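Local structure of malate dehydrogenase (Pyrococcus horikoshii, 1V9N) at residues P15-L27 with A37-L49. The protein catalyses the NAD-dependent interconversion of (S)-malate and oxaloacetate in the tricarboxylic acid cycle. Numbering follows the deposited sequence.
Sequences PKDRLFSFIVRVL and AKIVADNLVMADL
The ring of F20 lies against A41, whose CB sits over one ring face in a CH-pi contact, 4.0 Å from the ring centroid and 28° off its normal. With CG anti to the backbone N (chi1 -178°), the ring reaches across to the helix of 37-49 and fills the hole formed by K38, A41, D42 and V45 as a knob. CE1 is the ring atom nearest A41 CB, at 3.6 Å, while V45 CG2 and the backbone atoms K38 O and D42 N approach obliquely. Replacing the ring by an alanine's methyl is likely to leave this hole unfilled and A41 CB without its CH-pi partner. The small A41 methyl is also touched by I23 CG2, at 3.7 Å, and by V24 CG2. I23 CD1 reaches V45 CG2 at 3.8 Å, while the other branch of V45, CG1, meets K16 CE at 3.6 Å. K16 crosses V45 and L49 at about a right angle; the bend at chi2 takes its chain over V45 CG1 and its NZ to a water, 2.8 Å away, that bridges to D42 OD2. The other carboxylate oxygen, D42 OD1, is hydrogen-bonded with Y133 OH. Toward the A37 end of helix 34-49, L27 CB packs on A37 CB at 3.8 Å and L27 CD1 passes obliquely over V40. Toward its D48 end, L19 CD2 touches D48 OD2, which accepts a hydrogen bond from V57 N. No direct hydrogen bond joins the segments; apolar packing dominates. The axes approach to 8.7 Å and run roughly antiparallel at 139°, with alanines at both close backbone pairings, F20 with A41 and V24 with A37. This is an antiparallel helical hairpin with F20 as a knob in a four-residue hole, formed by helices 16-29 and 34-49 of this LDH2/MDH2-family enzyme.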
loop_
_atom_site.group_PDB
_atom_site.type_symbol
_atom_site.label_atom_id
_atom_site.label_comp_id
_atom_site.label_asym_id
_atom_site.label_seq_id
_atom_site.Cartn_x
_atom_site.Cartn_y
_atom_site.Cartn_z
ATOM N N PRO A 15 1.215 -26.088 -24.736
ATOM C CA PRO A 15 2.376 -25.271 -25.097
ATOM C C PRO A 15 2.047 -23.784 -25.006
ATOM O O PRO A 15 1.091 -23.314 -25.621
ATOM C CB PRO A 15 2.671 -25.714 -26.525
ATOM C CG PRO A 15 2.289 -27.161 -26.496
ATOM C CD PRO A 15 0.974 -27.129 -25.752
ATOM N N LYS A 16 2.842 -23.058 -24.229
ATOM C CA LYS A 16 2.647 -21.626 -24.042
ATOM C C LYS A 16 2.304 -20.935 -25.360
ATOM O O LYS A 16 1.307 -20.218 -25.455
ATOM C CB LYS A 16 3.914 -21.015 -23.430
ATOM C CG LYS A 16 3.828 -19.536 -23.095
ATOM C CD LYS A 16 4.077 -18.666 -24.312
ATOM C CE LYS A 16 4.048 -17.197 -23.944
ATOM N NZ LYS A 16 4.274 -16.322 -25.124
ATOM N N ASP A 17 3.132 -21.170 -26.373
ATOM C CA ASP A 17 2.949 -20.577 -27.693
ATOM C C ASP A 17 1.611 -20.959 -28.323
ATOM O O ASP A 17 1.054 -20.212 -29.128
ATOM C CB ASP A 17 4.090 -21.019 -28.607
ATOM C CG ASP A 17 5.452 -20.730 -28.008
ATOM O OD1 ASP A 17 5.829 -19.540 -27.937
ATOM O OD2 ASP A 17 6.137 -21.695 -27.596
ATOM N N ARG A 18 1.103 -22.126 -27.945
ATOM C CA ARG A 18 -0.163 -22.618 -28.467
ATOM C C ARG A 18 -1.334 -21.889 -27.824
ATOM O O ARG A 18 -2.284 -21.501 -28.502
ATOM C CB ARG A 18 -0.277 -24.122 -28.210
ATOM C CG ARG A 18 -1.544 -24.769 -28.741
ATOM C CD ARG A 18 -1.297 -26.248 -28.971
ATOM N NE ARG A 18 -0.238 -26.443 -29.960
ATOM C CZ ARG A 18 0.349 -27.608 -30.216
ATOM N NH1 ARG A 18 -0.013 -28.699 -29.553
ATOM N NH2 ARG A 18 1.299 -27.680 -31.141
ATOM N N LEU A 19 -1.264 -21.711 -26.510
ATOM C CA LEU A 19 -2.320 -21.022 -25.783
ATOM C C LEU A 19 -2.391 -19.580 -26.273
ATOM O O LEU A 19 -3.475 -19.035 -26.489
ATOM C CB LEU A 19 -2.034 -21.049 -24.279
ATOM C CG LEU A 19 -3.122 -20.478 -23.367
ATOM C CD1 LEU A 19 -4.411 -21.267 -23.552
ATOM C CD2 LEU A 19 -2.666 -20.545 -21.922
ATOM N N PHE A 20 -1.222 -18.979 -26.466
ATOM C CA PHE A 20 -1.123 -17.603 -26.930
ATOM C C PHE A 20 -1.797 -17.393 -28.283
ATOM O O PHE A 20 -2.621 -16.492 -28.434
ATOM C CB PHE A 20 0.345 -17.187 -27.045
ATOM C CG PHE A 20 0.539 -15.760 -27.465
ATOM C CD1 PHE A 20 0.655 -14.750 -26.514
ATOM C CD2 PHE A 20 0.591 -15.418 -28.812
ATOM C CE1 PHE A 20 0.819 -13.423 -26.900
ATOM C CE2 PHE A 20 0.752 -14.091 -29.206
ATOM C CZ PHE A 20 0.866 -13.093 -28.245
ATOM N N SER A 21 -1.426 -18.211 -29.267
ATOM C CA SER A 21 -1.988 -18.091 -30.613
ATOM C C SER A 21 -3.494 -18.341 -30.607
ATOM O O SER A 21 -4.231 -17.756 -31.390
ATOM C CB SER A 21 -1.301 -19.074 -31.568
ATOM O OG SER A 21 -1.528 -20.412 -31.164
ATOM N N PHE A 22 -3.942 -19.218 -29.720
ATOM C CA PHE A 22 -5.360 -19.514 -29.610
ATOM C C PHE A 22 -6.109 -18.237 -29.237
ATOM O O PHE A 22 -7.025 -17.812 -29.947
ATOM C CB PHE A 22 -5.599 -20.576 -28.541
ATOM C CG PHE A 22 -7.041 -20.720 -28.152
ATOM C CD1 PHE A 22 -7.972 -21.222 -29.054
ATOM C CD2 PHE A 22 -7.478 -20.308 -26.897
ATOM C CE1 PHE A 22 -9.315 -21.308 -28.712
ATOM C CE2 PHE A 22 -8.824 -20.390 -26.546
ATOM C CZ PHE A 22 -9.742 -20.889 -27.455
ATOM N N ILE A 23 -5.708 -17.625 -28.123
ATOM C CA ILE A 23 -6.337 -16.395 -27.650
ATOM C C ILE A 23 -6.387 -15.352 -28.757
ATOM O O ILE A 23 -7.416 -14.710 -28.964
ATOM C CB ILE A 23 -5.573 -15.800 -26.432
ATOM C CG1 ILE A 23 -5.636 -16.774 -25.257
ATOM C CG2 ILE A 23 -6.182 -14.458 -26.024
ATOM C CD1 ILE A 23 -4.727 -16.393 -24.099
ATOM N N VAL A 24 -5.273 -15.188 -29.464
ATOM C CA VAL A 24 -5.192 -14.218 -30.552
ATOM C C VAL A 24 -6.167 -14.552 -31.685
ATOM O O VAL A 24 -6.742 -13.647 -32.299
ATOM C CB VAL A 24 -3.746 -14.127 -31.111
ATOM C CG1 VAL A 24 -3.715 -13.248 -32.353
ATOM C CG2 VAL A 24 -2.816 -13.543 -30.045
ATOM N N ARG A 25 -6.352 -15.843 -31.961
ATOM C CA ARG A 25 -7.277 -16.271 -33.014
ATOM C C ARG A 25 -8.698 -15.851 -32.666
ATOM O O ARG A 25 -9.398 -15.245 -33.474
ATOM C CB ARG A 25 -7.265 -17.796 -33.184
ATOM C CG ARG A 25 -6.155 -18.352 -34.045
ATOM C CD ARG A 25 -6.546 -19.725 -34.586
ATOM N NE ARG A 25 -6.656 -20.743 -33.547
ATOM C CZ ARG A 25 -5.621 -21.225 -32.865
ATOM N NH1 ARG A 25 -4.398 -20.778 -33.111
ATOM N NH2 ARG A 25 -5.806 -22.160 -31.942
ATOM N N VAL A 26 -9.118 -16.198 -31.456
ATOM C CA VAL A 26 -10.455 -15.877 -30.980
ATOM C C VAL A 26 -10.723 -14.373 -31.001
ATOM O O VAL A 26 -11.728 -13.918 -31.551
ATOM C CB VAL A 26 -10.666 -16.394 -29.539
ATOM C CG1 VAL A 26 -12.029 -15.953 -29.016
ATOM C CG2 VAL A 26 -10.548 -17.906 -29.505
ATOM N N LEU A 27 -9.812 -13.605 -30.413
ATOM C CA LEU A 27 -9.971 -12.158 -30.338
ATOM C C LEU A 27 -10.004 -11.459 -31.691
ATOM O O LEU A 27 -10.834 -10.575 -31.905
ATOM C CB LEU A 27 -8.877 -11.552 -29.451
ATOM C CG LEU A 27 -8.915 -12.006 -27.984
ATOM C CD1 LEU A 27 -7.767 -11.363 -27.224
ATOM C CD2 LEU A 27 -10.254 -11.619 -27.342
ATOM N N ALA A 37 -5.007 -7.624 -29.619
ATOM C CA ALA A 37 -5.257 -9.018 -29.258
ATOM C C ALA A 37 -3.997 -9.618 -28.641
ATOM O O ALA A 37 -4.067 -10.404 -27.699
ATOM C CB ALA A 37 -5.660 -9.823 -30.496
ATOM N N LYS A 38 -2.843 -9.251 -29.188
ATOM C CA LYS A 38 -1.568 -9.745 -28.679
ATOM C C LYS A 38 -1.285 -9.224 -27.266
ATOM O O LYS A 38 -0.678 -9.919 -26.452
ATOM C CB LYS A 38 -0.432 -9.351 -29.635
ATOM C CG LYS A 38 -0.524 -10.036 -30.989
ATOM C CD LYS A 38 0.660 -9.698 -31.889
ATOM C CE LYS A 38 0.567 -10.451 -33.210
ATOM N NZ LYS A 38 1.734 -10.181 -34.093
ATOM N N ILE A 39 -1.727 -8.004 -26.973
ATOM C CA ILE A 39 -1.528 -7.436 -25.639
ATOM C C ILE A 39 -2.386 -8.201 -24.632
ATOM O O ILE A 39 -1.921 -8.561 -23.556
ATOM C CB ILE A 39 -1.909 -5.936 -25.600
ATOM C CG1 ILE A 39 -0.903 -5.122 -26.417
ATOM C CG2 ILE A 39 -1.946 -5.444 -24.159
ATOM C CD1 ILE A 39 -1.315 -3.680 -26.648
ATOM N N VAL A 40 -3.642 -8.455 -24.986
ATOM C CA VAL A 40 -4.532 -9.192 -24.093
ATOM C C VAL A 40 -3.978 -10.597 -23.845
ATOM O O VAL A 40 -3.897 -11.052 -22.702
ATOM C CB VAL A 40 -5.958 -9.304 -24.693
ATOM C CG1 VAL A 40 -6.861 -10.093 -23.749
ATOM C CG2 VAL A 40 -6.531 -7.908 -24.931
ATOM N N ALA A 41 -3.586 -11.275 -24.918
ATOM C CA ALA A 41 -3.045 -12.628 -24.811
ATOM C C ALA A 41 -1.801 -12.649 -23.921
ATOM O O ALA A 41 -1.655 -13.518 -23.061
ATOM C CB ALA A 41 -2.713 -13.164 -26.200
ATOM N N ASP A 42 -0.910 -11.686 -24.136
ATOM C CA ASP A 42 0.316 -11.581 -23.352
ATOM C C ASP A 42 -0.027 -11.479 -21.864
ATOM O O ASP A 42 0.579 -12.149 -21.028
ATOM C CB ASP A 42 1.106 -10.342 -23.785
ATOM C CG ASP A 42 2.489 -10.278 -23.158
ATOM O OD1 ASP A 42 3.130 -9.206 -23.242
ATOM O OD2 ASP A 42 2.942 -11.295 -22.587
ATOM N N ASN A 43 -1.011 -10.642 -21.541
ATOM C CA ASN A 43 -1.434 -10.448 -20.160
ATOM C C ASN A 43 -2.076 -11.698 -19.552
ATOM O O ASN A 43 -1.751 -12.085 -18.425
ATOM C CB ASN A 43 -2.401 -9.253 -20.086
ATOM C CG ASN A 43 -3.107 -9.147 -18.754
ATOM O OD1 ASN A 43 -4.084 -9.848 -18.506
ATOM N ND2 ASN A 43 -2.618 -8.263 -17.885
ATOM N N LEU A 44 -2.979 -12.332 -20.291
ATOM C CA LEU A 44 -3.646 -13.527 -19.787
ATOM C C LEU A 44 -2.689 -14.714 -19.687
ATOM O O LEU A 44 -2.767 -15.498 -18.745
ATOM C CB LEU A 44 -4.840 -13.898 -20.680
ATOM C CG LEU A 44 -6.008 -12.904 -20.723
ATOM C CD1 LEU A 44 -7.127 -13.459 -21.607
ATOM C CD2 LEU A 44 -6.526 -12.667 -19.314
ATOM N N VAL A 45 -1.792 -14.845 -20.660
ATOM C CA VAL A 45 -0.834 -15.945 -20.658
ATOM C C VAL A 45 0.163 -15.785 -19.521
ATOM O O VAL A 45 0.559 -16.768 -18.893
ATOM C CB VAL A 45 -0.079 -16.040 -22.011
ATOM C CG1 VAL A 45 1.023 -17.097 -21.930
ATOM C CG2 VAL A 45 -1.061 -16.409 -23.120
HETATM N N MSE A 46 0.564 -14.547 -19.242
HETATM C CA MSE A 46 1.501 -14.319 -18.151
HETATM C C MSE A 46 0.875 -14.801 -16.847
HETATM O O MSE A 46 1.553 -15.403 -16.014
HETATM C CB MSE A 46 1.864 -12.837 -18.027
HETATM C CG MSE A 46 2.809 -12.567 -16.853
HETATM SE SE MSE A 46 3.301 -10.716 -16.635
HETATM C CE MSE A 46 4.554 -10.592 -18.088
ATOM N N ALA A 47 -0.419 -14.533 -16.672
ATOM C CA ALA A 47 -1.131 -14.952 -15.470
ATOM C C ALA A 47 -1.118 -16.475 -15.335
ATOM O O ALA A 47 -0.902 -17.011 -14.248
ATOM C CB ALA A 47 -2.573 -14.447 -15.507
ATOM N N ASP A 48 -1.367 -17.172 -16.438
ATOM C CA ASP A 48 -1.364 -18.630 -16.412
ATOM C C ASP A 48 0.047 -19.152 -16.119
ATOM O O ASP A 48 0.217 -20.080 -15.332
ATOM C CB ASP A 48 -1.876 -19.191 -17.740
ATOM C CG ASP A 48 -3.382 -19.036 -17.896
ATOM O OD1 ASP A 48 -4.124 -19.469 -16.985
ATOM O OD2 ASP A 48 -3.824 -18.482 -18.927
ATOM N N LEU A 49 1.048 -18.541 -16.743
ATOM C CA LEU A 49 2.440 -18.933 -16.540
ATOM C C LEU A 49 2.900 -18.738 -15.095
ATOM O O LEU A 49 3.625 -19.575 -14.548
ATOM C CB LEU A 49 3.358 -18.134 -17.470
ATOM C CG LEU A 49 3.352 -18.500 -18.955
ATOM C CD1 LEU A 49 4.226 -17.530 -19.734
ATOM C CD2 LEU A 49 3.867 -19.927 -19.122
HETATM O O HOH W 1 3.538 -14.062 -23.599
#